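Local coordinates for protein amidohydrolase (PDB 4DZH) that binds zinc in a TIM-barrel amidohydrolase fold and probably deaminates adenosine-type substrates such as 5'-methylthioadenosine, at residues A[246-251]-A[264-269]; A[255-260]-A[280-285]; A[110-115]-A[140-145]; A[161-166]-A[176-181]; A[43-48]-A[371-376]. All coordinates share one frame; numbering follows the deposited sequence.

Contact 1 of 5, residues A[246-251]-A[264-269]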
# COMPACT_ATOMS: atom_id res chain seq x y z
N ARG A 246 -6.30 -33.76 3.50
CA ARG A 246 -6.17 -32.29 3.49
C ARG A 246 -7.35 -31.71 4.28
O ARG A 246 -8.41 -32.32 4.36
CB ARG A 246 -6.20 -31.72 2.07
CG ARG A 246 -5.03 -32.05 1.16
CD ARG A 246 -5.38 -31.74 -0.31
NE ARG A 246 -5.57 -30.31 -0.62
CZ ARG A 246 -4.58 -29.47 -0.86
NH1 ARG A 246 -3.33 -29.93 -0.77
NH2 ARG A 246 -4.82 -28.17 -1.18
N PRO A 247 -7.20 -30.48 4.83
CA PRO A 247 -8.31 -29.96 5.65
C PRO A 247 -9.61 -29.79 4.85
O PRO A 247 -10.67 -30.09 5.38
CB PRO A 247 -7.79 -28.60 6.15
CG PRO A 247 -6.33 -28.76 6.19
CD PRO A 247 -5.97 -29.69 5.02
N LEU A 248 -9.55 -29.32 3.60
CA LEU A 248 -10.79 -29.16 2.84
C LEU A 248 -11.50 -30.51 2.65
O LEU A 248 -12.73 -30.57 2.69
CB LEU A 248 -10.53 -28.42 1.52
CG LEU A 248 -10.67 -26.89 1.61
CD1 LEU A 248 -10.08 -26.27 0.36
CD2 LEU A 248 -12.16 -26.54 1.85
N ALA A 249 -10.74 -31.58 2.48
CA ALA A 249 -11.32 -32.92 2.37
C ALA A 249 -12.05 -33.33 3.66
O ALA A 249 -13.17 -33.87 3.63
CB ALA A 249 -10.24 -33.94 2.00
N ARG A 250 -11.40 -33.10 4.80
CA ARG A 250 -12.03 -33.34 6.10
C ARG A 250 -13.27 -32.48 6.34
O ARG A 250 -14.29 -32.97 6.81
CB ARG A 250 -11.03 -33.15 7.24
CG ARG A 250 -11.67 -33.01 8.62
CD ARG A 250 -10.60 -32.86 9.71
NE ARG A 250 -11.21 -32.69 11.01
CZ ARG A 250 -11.03 -31.63 11.79
NH1 ARG A 250 -10.22 -30.66 11.36
NH2 ARG A 250 -11.65 -31.52 12.97
N LEU A 251 -13.20 -31.18 6.04
CA LEU A 251 -14.37 -30.32 6.20
C LEU A 251 -15.50 -30.75 5.27
O LEU A 251 -16.68 -30.65 5.62
CB LEU A 251 -14.00 -28.87 5.89
CG LEU A 251 -13.00 -28.17 6.85
CD1 LEU A 251 -12.46 -26.89 6.24
CD2 LEU A 251 -13.62 -27.87 8.20
N VAL A 264 -11.43 -18.36 4.80
CA VAL A 264 -10.46 -17.26 4.84
C VAL A 264 -9.03 -17.73 4.57
O VAL A 264 -8.59 -18.79 5.06
CB VAL A 264 -10.55 -16.57 6.20
CG1 VAL A 264 -9.63 -15.33 6.23
CG2 VAL A 264 -12.01 -16.16 6.46
N HIS A 265 -8.33 -16.97 3.74
CA HIS A 265 -6.90 -17.15 3.42
C HIS A 265 -6.68 -18.02 2.21
O HIS A 265 -6.34 -17.55 1.13
CB HIS A 265 -6.02 -17.56 4.62
CG HIS A 265 -6.01 -16.54 5.73
ND1 HIS A 265 -5.59 -15.23 5.55
CD2 HIS A 265 -6.33 -16.66 7.05
CE1 HIS A 265 -5.66 -14.58 6.71
NE2 HIS A 265 -6.13 -15.42 7.63
N MET A 266 -6.88 -19.31 2.41
CA MET A 266 -6.92 -20.25 1.29
C MET A 266 -5.68 -20.09 0.40
O MET A 266 -5.82 -19.99 -0.84
CB MET A 266 -8.26 -20.06 0.54
CG MET A 266 -9.51 -20.41 1.35
SD MET A 266 -9.74 -22.22 1.41
CE MET A 266 -10.94 -22.41 0.07
N THR A 267 -4.48 -20.07 0.99
CA THR A 267 -3.21 -19.93 0.26
C THR A 267 -2.72 -21.24 -0.34
O THR A 267 -2.05 -21.26 -1.37
CB THR A 267 -2.05 -19.40 1.11
OG1 THR A 267 -1.77 -20.30 2.17
CG2 THR A 267 -2.38 -18.00 1.72
N GLN A 268 -3.04 -22.33 0.34
CA GLN A 268 -2.60 -23.66 -0.09
C GLN A 268 -3.78 -24.35 -0.80
O GLN A 268 -4.63 -24.92 -0.11
CB GLN A 268 -2.24 -24.47 1.14
CG GLN A 268 -1.22 -23.86 2.10
CD GLN A 268 0.10 -23.53 1.45
OE1 GLN A 268 0.83 -24.43 1.02
NE2 GLN A 268 0.43 -22.26 1.37
N LEU A 269 -3.85 -24.32 -2.14
CA LEU A 269 -5.06 -24.81 -2.89
C LEU A 269 -4.85 -25.62 -4.22
O LEU A 269 -3.96 -25.30 -4.98
CB LEU A 269 -5.99 -23.66 -3.28
CG LEU A 269 -6.97 -22.94 -2.36
CD1 LEU A 269 -7.91 -22.02 -3.17
CD2 LEU A 269 -7.80 -23.90 -1.48

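Contact 2 of 5, residues A[255-260]-A[280-285]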
# COMPACT_ATOMS: atom_id res chain seq x y z
N GLY A 255 -19.31 -32.04 6.29
CA GLY A 255 -20.45 -31.31 5.77
C GLY A 255 -20.36 -29.80 5.88
O GLY A 255 -21.38 -29.11 5.94
N LEU A 256 -19.14 -29.27 5.90
CA LEU A 256 -18.97 -27.83 6.06
C LEU A 256 -18.62 -27.05 4.80
O LEU A 256 -18.52 -25.82 4.86
CB LEU A 256 -17.97 -27.52 7.17
CG LEU A 256 -18.74 -27.53 8.49
CD1 LEU A 256 -18.49 -28.81 9.27
CD2 LEU A 256 -18.45 -26.29 9.32
N VAL A 257 -18.46 -27.74 3.69
CA VAL A 257 -18.18 -27.07 2.42
C VAL A 257 -19.49 -26.87 1.64
O VAL A 257 -19.98 -27.80 0.98
CB VAL A 257 -17.16 -27.88 1.62
CG1 VAL A 257 -16.76 -27.17 0.31
CG2 VAL A 257 -15.93 -28.15 2.47
N ASN A 258 -20.05 -25.67 1.69
CA ASN A 258 -21.39 -25.43 1.15
C ASN A 258 -21.63 -23.92 1.00
O ASN A 258 -20.70 -23.15 1.19
CB ASN A 258 -22.46 -26.09 2.02
CG ASN A 258 -22.37 -25.67 3.47
OD1 ASN A 258 -21.73 -24.68 3.79
ND2 ASN A 258 -23.01 -26.42 4.35
N ASP A 259 -22.86 -23.50 0.70
CA ASP A 259 -23.14 -22.07 0.50
C ASP A 259 -23.25 -21.25 1.80
O ASP A 259 -23.71 -20.10 1.76
CB ASP A 259 -24.36 -21.81 -0.39
CG ASP A 259 -25.64 -22.41 0.17
OD1 ASP A 259 -25.67 -22.86 1.34
OD2 ASP A 259 -26.65 -22.39 -0.57
N ARG A 260 -22.82 -21.83 2.92
CA ARG A 260 -22.70 -21.08 4.17
C ARG A 260 -21.24 -20.76 4.52
O ARG A 260 -20.99 -19.98 5.44
CB ARG A 260 -23.27 -21.85 5.34
CG ARG A 260 -24.76 -22.09 5.28
CD ARG A 260 -25.27 -22.73 6.58
NE ARG A 260 -26.71 -22.95 6.54
CZ ARG A 260 -27.61 -21.98 6.67
NH1 ARG A 260 -27.22 -20.72 6.84
NH2 ARG A 260 -28.92 -22.27 6.62
N ARG A 280 -20.32 -25.47 -4.78
CA ARG A 280 -21.01 -25.48 -3.50
C ARG A 280 -21.39 -24.11 -2.97
O ARG A 280 -22.06 -24.01 -1.93
CB ARG A 280 -20.15 -26.15 -2.45
CG ARG A 280 -19.85 -27.57 -2.82
CD ARG A 280 -21.03 -28.44 -2.50
NE ARG A 280 -20.61 -29.83 -2.64
CZ ARG A 280 -20.08 -30.54 -1.66
NH1 ARG A 280 -19.96 -30.01 -0.44
NH2 ARG A 280 -19.70 -31.79 -1.89
N GLY A 281 -20.95 -23.05 -3.66
CA GLY A 281 -21.30 -21.70 -3.26
C GLY A 281 -20.43 -21.14 -2.14
O GLY A 281 -20.90 -20.33 -1.33
N VAL A 282 -19.19 -21.61 -2.07
CA VAL A 282 -18.30 -21.17 -1.00
C VAL A 282 -17.74 -19.80 -1.37
O VAL A 282 -17.42 -19.55 -2.55
CB VAL A 282 -17.12 -22.11 -0.85
CG1 VAL A 282 -16.18 -21.64 0.26
CG2 VAL A 282 -17.64 -23.52 -0.51
N SER A 283 -17.63 -18.91 -0.37
CA SER A 283 -16.87 -17.66 -0.59
C SER A 283 -15.45 -17.77 -0.04
O SER A 283 -15.21 -18.37 1.00
CB SER A 283 -17.57 -16.47 0.04
OG SER A 283 -18.83 -16.21 -0.55
N VAL A 284 -14.50 -17.18 -0.75
CA VAL A 284 -13.12 -17.11 -0.28
C VAL A 284 -12.83 -15.65 0.08
O VAL A 284 -13.09 -14.74 -0.73
CB VAL A 284 -12.12 -17.63 -1.34
CG1 VAL A 284 -10.71 -17.39 -0.91
CG2 VAL A 284 -12.29 -19.16 -1.47
N VAL A 285 -12.31 -15.44 1.28
CA VAL A 285 -11.76 -14.10 1.62
C VAL A 285 -10.23 -14.09 1.50
O VAL A 285 -9.51 -14.82 2.19
CB VAL A 285 -12.13 -13.71 3.05
CG1 VAL A 285 -11.57 -12.30 3.31
CG2 VAL A 285 -13.66 -13.75 3.23

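Contact 3 of 5, residues A[110-115]-A[140-145]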
# COMPACT_ATOMS: atom_id res chain seq x y z
N ALA A 110 -3.37 -12.07 28.68
CA ALA A 110 -3.22 -11.11 29.75
C ALA A 110 -4.25 -10.00 29.68
O ALA A 110 -4.63 -9.44 30.69
CB ALA A 110 -1.81 -10.54 29.75
N VAL A 111 -4.72 -9.67 28.47
CA VAL A 111 -5.54 -8.47 28.28
C VAL A 111 -6.97 -8.71 27.80
O VAL A 111 -7.80 -7.81 27.92
CB VAL A 111 -4.89 -7.45 27.29
CG1 VAL A 111 -3.50 -7.04 27.74
CG2 VAL A 111 -4.89 -7.99 25.83
N ILE A 112 -7.26 -9.88 27.23
CA ILE A 112 -8.60 -10.09 26.68
C ILE A 112 -9.70 -10.00 27.76
O ILE A 112 -9.59 -10.57 28.85
CB ILE A 112 -8.74 -11.40 25.84
CG1 ILE A 112 -8.12 -11.22 24.44
CG2 ILE A 112 -10.18 -11.74 25.58
CD1 ILE A 112 -8.33 -12.44 23.51
N GLY A 113 -10.74 -9.24 27.44
CA GLY A 113 -11.90 -9.08 28.32
C GLY A 113 -12.80 -8.04 27.68
O GLY A 113 -12.49 -7.51 26.59
N PRO A 114 -13.91 -7.71 28.34
CA PRO A 114 -14.83 -6.80 27.64
C PRO A 114 -14.30 -5.40 27.36
O PRO A 114 -14.64 -4.81 26.34
CB PRO A 114 -16.04 -6.70 28.60
CG PRO A 114 -15.93 -7.85 29.48
CD PRO A 114 -14.49 -8.26 29.57
N GLU A 115 -13.47 -4.85 28.26
CA GLU A 115 -12.95 -3.50 28.05
C GLU A 115 -12.00 -3.47 26.87
O GLU A 115 -12.08 -2.58 26.02
CB GLU A 115 -12.23 -2.99 29.30
CG GLU A 115 -13.14 -2.80 30.50
CD GLU A 115 -14.09 -1.63 30.33
OE1 GLU A 115 -13.64 -0.54 29.88
OE2 GLU A 115 -15.29 -1.80 30.65
N TYR A 140 -13.83 -12.49 16.70
CA TYR A 140 -13.10 -12.30 17.95
C TYR A 140 -13.92 -12.74 19.18
O TYR A 140 -15.16 -12.94 19.11
CB TYR A 140 -12.63 -10.86 18.16
CG TYR A 140 -11.29 -10.77 18.91
CD1 TYR A 140 -10.09 -11.18 18.30
CD2 TYR A 140 -11.23 -10.31 20.24
CE1 TYR A 140 -8.90 -11.11 18.97
CE2 TYR A 140 -10.03 -10.26 20.92
CZ TYR A 140 -8.87 -10.65 20.28
OH TYR A 140 -7.66 -10.58 20.95
N PHE A 141 -13.18 -12.93 20.29
CA PHE A 141 -13.78 -13.23 21.59
C PHE A 141 -14.63 -12.05 22.00
O PHE A 141 -14.42 -10.94 21.55
CB PHE A 141 -12.66 -13.49 22.61
CG PHE A 141 -11.74 -14.63 22.21
CD1 PHE A 141 -12.12 -15.94 22.42
CD2 PHE A 141 -10.50 -14.36 21.66
CE1 PHE A 141 -11.30 -17.00 22.06
CE2 PHE A 141 -9.66 -15.41 21.29
CZ PHE A 141 -10.07 -16.73 21.50
N PHE A 142 -15.58 -12.31 22.90
CA PHE A 142 -16.46 -11.23 23.37
C PHE A 142 -17.24 -10.59 22.23
O PHE A 142 -17.41 -9.37 22.18
CB PHE A 142 -15.73 -10.21 24.26
CG PHE A 142 -15.20 -10.81 25.54
CD1 PHE A 142 -13.96 -11.46 25.56
CD2 PHE A 142 -15.98 -10.79 26.69
CE1 PHE A 142 -13.51 -12.05 26.72
CE2 PHE A 142 -15.52 -11.38 27.85
CZ PHE A 142 -14.28 -12.01 27.87
N ALA A 143 -17.76 -11.46 21.36
CA ALA A 143 -18.61 -11.04 20.25
C ALA A 143 -19.82 -10.27 20.74
O ALA A 143 -20.30 -9.40 20.01
CB ALA A 143 -19.05 -12.26 19.42
N ASP A 144 -20.30 -10.56 21.96
CA ASP A 144 -21.45 -9.83 22.51
C ASP A 144 -21.14 -8.34 22.64
O ASP A 144 -21.93 -7.47 22.24
CB ASP A 144 -21.92 -10.43 23.84
CG ASP A 144 -20.84 -10.46 24.93
OD1 ASP A 144 -19.63 -10.40 24.63
OD2 ASP A 144 -21.22 -10.57 26.13
N VAL A 145 -19.95 -8.03 23.15
CA VAL A 145 -19.52 -6.65 23.30
C VAL A 145 -19.32 -6.03 21.92
O VAL A 145 -19.78 -4.91 21.67
CB VAL A 145 -18.18 -6.60 24.06
CG1 VAL A 145 -17.61 -5.19 24.04
CG2 VAL A 145 -18.35 -7.13 25.51

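Contact 4 of 5, residues A[161-166]-A[176-181]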
# COMPACT_ATOMS: atom_id res chain seq x y z
N ALA A 161 -19.28 -15.73 16.37
CA ALA A 161 -19.18 -16.34 17.68
C ALA A 161 -18.08 -17.40 17.58
O ALA A 161 -18.20 -18.40 16.88
CB ALA A 161 -20.55 -17.01 18.05
N VAL A 162 -16.96 -17.13 18.25
CA VAL A 162 -15.82 -18.05 18.21
C VAL A 162 -16.15 -19.44 18.78
O VAL A 162 -16.75 -19.54 19.87
CB VAL A 162 -14.60 -17.48 19.00
CG1 VAL A 162 -13.45 -18.48 19.05
CG2 VAL A 162 -14.11 -16.16 18.43
N ILE A 163 -15.76 -20.48 18.05
CA ILE A 163 -15.82 -21.83 18.58
C ILE A 163 -14.39 -22.41 18.53
O ILE A 163 -13.75 -22.38 17.47
CB ILE A 163 -16.73 -22.74 17.71
CG1 ILE A 163 -18.14 -22.17 17.62
CG2 ILE A 163 -16.69 -24.20 18.21
CD1 ILE A 163 -18.90 -22.13 19.00
N ILE A 164 -13.88 -22.93 19.65
CA ILE A 164 -12.52 -23.46 19.67
C ILE A 164 -12.46 -24.50 20.80
O ILE A 164 -13.26 -24.45 21.74
CB ILE A 164 -11.48 -22.28 19.83
CG1 ILE A 164 -10.05 -22.75 19.57
CG2 ILE A 164 -11.60 -21.57 21.17
CD1 ILE A 164 -9.07 -21.61 19.51
N ASP A 165 -11.55 -25.46 20.68
CA ASP A 165 -11.52 -26.56 21.65
C ASP A 165 -10.90 -26.16 22.98
O ASP A 165 -10.89 -26.97 23.90
CB ASP A 165 -10.63 -27.71 21.15
CG ASP A 165 -11.19 -28.46 19.96
OD1 ASP A 165 -12.36 -28.28 19.57
OD2 ASP A 165 -10.42 -29.29 19.43
N PHE A 166 -10.31 -24.97 23.07
CA PHE A 166 -9.51 -24.59 24.24
C PHE A 166 -10.16 -23.50 25.08
O PHE A 166 -10.86 -22.62 24.56
CB PHE A 166 -8.12 -24.11 23.80
CG PHE A 166 -7.47 -25.00 22.79
CD1 PHE A 166 -7.17 -26.33 23.11
CD2 PHE A 166 -7.14 -24.53 21.54
CE1 PHE A 166 -6.56 -27.16 22.19
CE2 PHE A 166 -6.53 -25.35 20.61
CZ PHE A 166 -6.25 -26.67 20.93
N GLU A 176 -20.15 -23.90 26.83
CA GLU A 176 -20.16 -22.46 27.03
C GLU A 176 -19.95 -21.73 25.69
O GLU A 176 -20.64 -20.76 25.44
CB GLU A 176 -19.17 -21.99 28.09
CG GLU A 176 -19.34 -20.54 28.53
CD GLU A 176 -18.42 -20.17 29.67
OE1 GLU A 176 -17.77 -21.10 30.23
OE2 GLU A 176 -18.32 -18.95 29.99
N TYR A 177 -19.06 -22.21 24.83
CA TYR A 177 -18.85 -21.52 23.56
C TYR A 177 -20.14 -21.53 22.76
O TYR A 177 -20.54 -20.51 22.17
CB TYR A 177 -17.72 -22.17 22.73
CG TYR A 177 -16.31 -21.75 23.15
CD1 TYR A 177 -15.79 -20.49 22.80
CD2 TYR A 177 -15.47 -22.63 23.88
CE1 TYR A 177 -14.50 -20.11 23.20
CE2 TYR A 177 -14.18 -22.25 24.26
CZ TYR A 177 -13.70 -21.00 23.92
OH TYR A 177 -12.42 -20.60 24.28
N PHE A 178 -20.81 -22.67 22.72
CA PHE A 178 -22.05 -22.74 21.97
C PHE A 178 -23.20 -21.98 22.65
O PHE A 178 -24.05 -21.43 21.95
CB PHE A 178 -22.41 -24.19 21.62
CG PHE A 178 -21.53 -24.78 20.52
CD1 PHE A 178 -21.80 -24.52 19.18
CD2 PHE A 178 -20.43 -25.59 20.84
CE1 PHE A 178 -20.99 -25.05 18.17
CE2 PHE A 178 -19.63 -26.16 19.83
CZ PHE A 178 -19.91 -25.90 18.50
N ALA A 179 -23.21 -21.90 23.99
CA ALA A 179 -24.27 -21.15 24.71
C ALA A 179 -24.11 -19.67 24.36
O ALA A 179 -25.09 -19.02 23.98
CB ALA A 179 -24.15 -21.36 26.21
N ARG A 180 -22.89 -19.15 24.47
CA ARG A 180 -22.62 -17.78 23.98
C ARG A 180 -23.04 -17.55 22.52
O ARG A 180 -23.61 -16.48 22.21
CB ARG A 180 -21.16 -17.34 24.12
CG ARG A 180 -20.51 -17.58 25.46
CD ARG A 180 -20.87 -16.57 26.47
NE ARG A 180 -19.67 -16.19 27.21
CZ ARG A 180 -19.54 -15.06 27.89
NH1 ARG A 180 -20.55 -14.19 27.95
NH2 ARG A 180 -18.39 -14.79 28.53
N ALA A 181 -22.69 -18.47 21.62
CA ALA A 181 -23.08 -18.32 20.21
C ALA A 181 -24.60 -18.21 20.10
O ALA A 181 -25.12 -17.30 19.42
CB ALA A 181 -22.55 -19.46 19.36
O HOH W 1 -18.86 -18.32 21.21

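Contact 5 of 5, residues A[43-48]-A[371-376]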
# COMPACT_ATOMS: atom_id res chain seq x y z
N GLY A 43 -32.74 5.88 4.98
CA GLY A 43 -31.56 5.03 4.93
C GLY A 43 -31.44 4.21 3.68
O GLY A 43 -30.52 3.41 3.53
N VAL A 44 -32.42 4.32 2.78
CA VAL A 44 -32.44 3.45 1.60
C VAL A 44 -32.18 4.25 0.33
O VAL A 44 -32.62 5.42 0.23
CB VAL A 44 -33.84 2.77 1.48
CG1 VAL A 44 -34.03 2.07 0.15
CG2 VAL A 44 -34.02 1.74 2.61
N ILE A 45 -31.46 3.66 -0.63
CA ILE A 45 -31.23 4.32 -1.91
C ILE A 45 -32.55 4.30 -2.71
O ILE A 45 -33.07 3.23 -2.97
CB ILE A 45 -30.14 3.60 -2.73
CG1 ILE A 45 -28.83 3.57 -1.90
CG2 ILE A 45 -30.02 4.24 -4.10
CD1 ILE A 45 -27.64 2.82 -2.53
N VAL A 46 -33.06 5.47 -3.11
CA VAL A 46 -34.32 5.53 -3.84
C VAL A 46 -34.15 5.96 -5.31
O VAL A 46 -35.12 5.94 -6.09
CB VAL A 46 -35.36 6.44 -3.12
CG1 VAL A 46 -35.72 5.84 -1.76
CG2 VAL A 46 -34.88 7.90 -2.99
N ALA A 47 -32.93 6.32 -5.69
CA ALA A 47 -32.68 6.76 -7.06
C ALA A 47 -31.19 6.96 -7.32
O ALA A 47 -30.46 7.42 -6.43
CB ALA A 47 -33.42 8.05 -7.36
N VAL A 48 -30.78 6.65 -8.56
CA VAL A 48 -29.42 6.90 -9.06
C VAL A 48 -29.55 7.44 -10.50
O VAL A 48 -30.04 6.72 -11.39
CB VAL A 48 -28.57 5.60 -9.15
CG1 VAL A 48 -27.12 5.93 -9.50
CG2 VAL A 48 -28.65 4.77 -7.87
N GLY A 371 -23.35 -3.22 -1.17
CA GLY A 371 -22.33 -3.67 -2.11
C GLY A 371 -22.43 -3.08 -3.51
O GLY A 371 -21.51 -3.24 -4.32
N SER A 372 -23.57 -2.45 -3.81
CA SER A 372 -23.73 -1.75 -5.08
C SER A 372 -24.69 -0.60 -4.89
O SER A 372 -25.41 -0.55 -3.88
CB SER A 372 -24.25 -2.72 -6.14
OG SER A 372 -25.44 -3.36 -5.68
N ILE A 373 -24.64 0.38 -5.79
CA ILE A 373 -25.53 1.54 -5.71
C ILE A 373 -26.70 1.26 -6.63
O ILE A 373 -26.68 1.58 -7.83
CB ILE A 373 -24.81 2.87 -6.09
CG1 ILE A 373 -23.47 2.95 -5.31
CG2 ILE A 373 -25.73 4.06 -5.80
CD1 ILE A 373 -22.73 4.30 -5.47
N GLU A 374 -27.71 0.61 -6.05
CA GLU A 374 -28.91 0.20 -6.77
C GLU A 374 -30.10 0.57 -5.89
O GLU A 374 -30.02 0.48 -4.66
CB GLU A 374 -28.89 -1.29 -7.02
CG GLU A 374 -27.74 -1.77 -7.92
CD GLU A 374 -27.85 -3.25 -8.24
OE1 GLU A 374 -28.69 -3.61 -9.10
OE2 GLU A 374 -27.15 -4.09 -7.62
N VAL A 375 -31.18 1.02 -6.52
CA VAL A 375 -32.41 1.36 -5.79
C VAL A 375 -32.83 0.18 -4.91
O VAL A 375 -32.83 -1.00 -5.33
CB VAL A 375 -33.55 1.76 -6.78
CG1 VAL A 375 -34.89 1.85 -6.04
CG2 VAL A 375 -33.23 3.06 -7.48
N GLY A 376 -33.14 0.50 -3.64
CA GLY A 376 -33.60 -0.49 -2.70
C GLY A 376 -32.58 -1.00 -1.73
O GLY A 376 -32.89 -1.62 -0.71

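Contact 1 of 5, residues A[246-251]-A[264-269]
The first turn of helix 247-254 lies beside the loop that leaves the end of strand 261-265, and the two backbones stay well apart, the CA atoms of Leu248 and Leu269 being 9.2 Å from each other. Side chains therefore have to bridge the gap, and Leu248 does most of it. Its CD1 methyl reaches CD2 of Leu269 at 3.8 Å and also meets CE of Met266 at 4.0 Å. The Met266 chain runs at about a right angle to Leu248 and bends at both chi2 (-78°) and chi3, which brings its terminal methyl round to the leucine although its CB sets out in another direction. The CB of Leu269 starts away from the helix, yet the CD2 branch comes back to close the apolar cluster.

Arg246, at the N-cap position, adds a polar contact at the side of this cluster. Its chain bends at chi3 (67°), and NH2 comes to 3.8 Å from CA of Leu269, which lies at the edge of the guanidinium near its plane. The same nitrogen is 3.4 Å from O of Gln268, obliquely placed. The stronger claim on this arginine is a salt bridge from NE to Glu273, while Gln268 O accepts a hydrogen bond from His230. Within the loop, Gln268 NE2 donates to Thr267 OG1 over 3.1 Å, in the plane of the amide.

His230 also pairs with the backbone N of Leu248, joining helix start and loop. Thr229 of the adjacent strand 225-229 touches both Leu248 and Met266, so the cluster sits where helix 247-254 packs beside the parallel strands 225-229 and 261-265.

Contact 2 of 5, residues A[255-260]-A[280-285]
Arg280 and the carbonyl of Val257 meet edge-on, and this orientation organises the contact. NH1 of Arg280 donates to O of Val257 over 2.6 Å; the oxygen lies close to the guanidinium plane, and the nitrogen in turn lies in the carbonyl plane, although the N-H points somewhat aside, with an angle of 137° at the hydrogen. The arginine chain bends at chi2 (-79°), folding back so that its aliphatic part follows the same carbonyl: CD of Arg280 is 3.7 Å from O of Val257. A single backbone oxygen is thus gripped by the charged end and flanked by the methylenes leading to it.

On the apolar side, Val257 and Val282 present one methyl each at a slant, CG1 of the former lying 3.8 Å from CG2 of the latter. That same CG2 of Val282 also rests 3.5 Å from O of Asn258, so the valine touches both a side chain and the neighbouring peptide. Close by, the two backbones touch: a CA-H...O contact links CA of Asp259 to O of Gly281 at 3.4 Å. Gly281 ends helix 271-280 in a Schellman motif, and its lack of a side chain leaves room for CB of Asp259. Asn258 shapes the opposing loop with an Asx turn, its OD1 accepting from N of Arg260.

Helices 247-254 and 271-280 enclose the apolar pair, Leu251 and Leu276 touching Val257 while Cys277 covers Val282. The contact thus brings the loop between helix 247-254 and strand 261-265 against the turn from helix 271-280 into strand 283-286.

Contact 3 of 5, residues A[110-115]-A[140-145]
Ile112 packs against three consecutive aromatic residues, dividing its branches among them. CD1 touches CD2 of Phe141 at 3.4 Å and OH of Tyr140 at 3.2 Å, obliquely to both rings. With CG1 beside the backbone N (chi1 -77°), CG2 is left anti to that nitrogen and points to Phe142, whose CE1 lies 3.5 Å off.

The Phe142 ring is covered across one face by the backbone that follows Ile112: CA of Gly113 stands 4.0 Å from the ring centroid, 24° off the normal, a CH-pi contact. Next to it, CD of Pro114 packs on CE2 of Phe142 at 3.7 Å, and CB of Pro114 reaches CG2 of Val145 at 3.9 Å.

Further out, Glu108 receives the hydroxyl of Tyr140 in a hydrogen bond, and Trp170 meets the Phe142 ring at a steep tilt. Gly113 and Phe142 occupy the N-cap positions of helices 114-130 and 143-152, so the contact brings two helix starts together. Tyr140 follows strand 133-139 of the barrel and its side chain is about 4 Å from that of the zinc ligand His81 at the nearest atoms; the arrangement is apolar packing of two helix N-termini beside the metal site of a TIM-barrel amidohydrolase.

Contact 4 of 5, residues A[161-166]-A[176-181]
Tyr177 lays its ring along the end of strand 156-163 and the residues that follow it. Ile164 N lies over one face, and CG2 of Ile164 sits on the same side, above the phenol end, 3.5 Å from CZ of Tyr177. At the other end of the ring, CD1 of Tyr177 is 3.2 Å from O of Val162. The hydroxyl donates to O of Phe166, which lies at the ring edge; OH and O are 2.6 Å apart, with a C=O...donor angle of 161°, so the bond runs nearly straight on from the carbonyl. Thr168 gives this hydroxyl a second polar partner. The bond to Phe166 holds the phenol end in place, while the packing of Ile164 on the face limits the turning of the ring. Ile164 N, beneath the ring, is buried without a polar partner.

CD1 of Ile163 stands 3.7 Å from the centroid of the Phe178 ring and only 12° off the normal, a CH-pi contact over the face, the two side chains crossing at about a right angle. A bend at chi2 (-64°) curls the ethyl branch to that spot, while CG2 of Ile163 meets CZ of Phe178. Nearer the start of the strand segment, the methyls of Ala161 and Ala181 touch very closely, CB to CB at 3.4 Å. A water bridges the backbones, donating to O of Val162 and O of Tyr177.

Strand 161-163 and helix 176-181 run nearly antiparallel, their axes 8.0 Å apart: this is the strand-helix interface of the beta-alpha-beta crossover 156-163, 174-188, 194-200, the repeating element of a TIM barrel.

Contact 5 of 5, residues A[43-48]-A[371-376]
Ile45 reaches from strand 44-50 across the loop 371-376, meeting it at CB, CG2 and CD1. CB lies 3.7 Å from O of Glu374, and CG2 stays beside the same carbonyl. CG1 turns anti to the carbonyl carbon (chi1 -58°) and extends the chain, whose tip, CD1, comes to rest 4.0 Å from CG2 of Ile373, the two isoleucines crossing at about a right angle. That methyl of Ile373 is shared, since CG2 of Val48 packs on it at 3.6 Å.

The backbone of Ile45 supplies the one hydrogen bond across the contact: N of Gly376 donates to its O over 2.8 Å, almost straight at 171° and in the carbonyl plane. CA of Val375 also approaches this oxygen, and CG2 of Val375 lies 3.7 Å from O of Val46. Within the loop, Ser372 OG donates to the anti lone pair of OE2 of Glu374, with Lys377 as a further partner of the hydroxyl.

Val46 and Ala47 both face Ala39 in a classic beta bulge. Here the edge strand of the small N-terminal mixed sheet meets the loop leading into strand 381-385, an arrangement consistent with the accessory beta domain that flanks the amidohydrolase barrel.

In the fold
Read from the N terminus, the first segment reached is 43-48, on strand 44-50, and contact 5 brings it back only after more than 300 residues, so that the other four contacts all lie within its loop. It ties the N-terminal sheet to the segment entering strand 381-385. Within it contact 3 closes first, then contact 4 in series; the two touch through Tyr140 and Val162 along the first half of the barrel. Contacts 1 and 2 follow and cross, their segments alternating, with centres 11 Å apart; strands 261-265 and 283-286 are neighbours in one parallel sheet. The centres of contacts 5 and 1 lie about 36 Å apart, on opposite sides of the chain's centre.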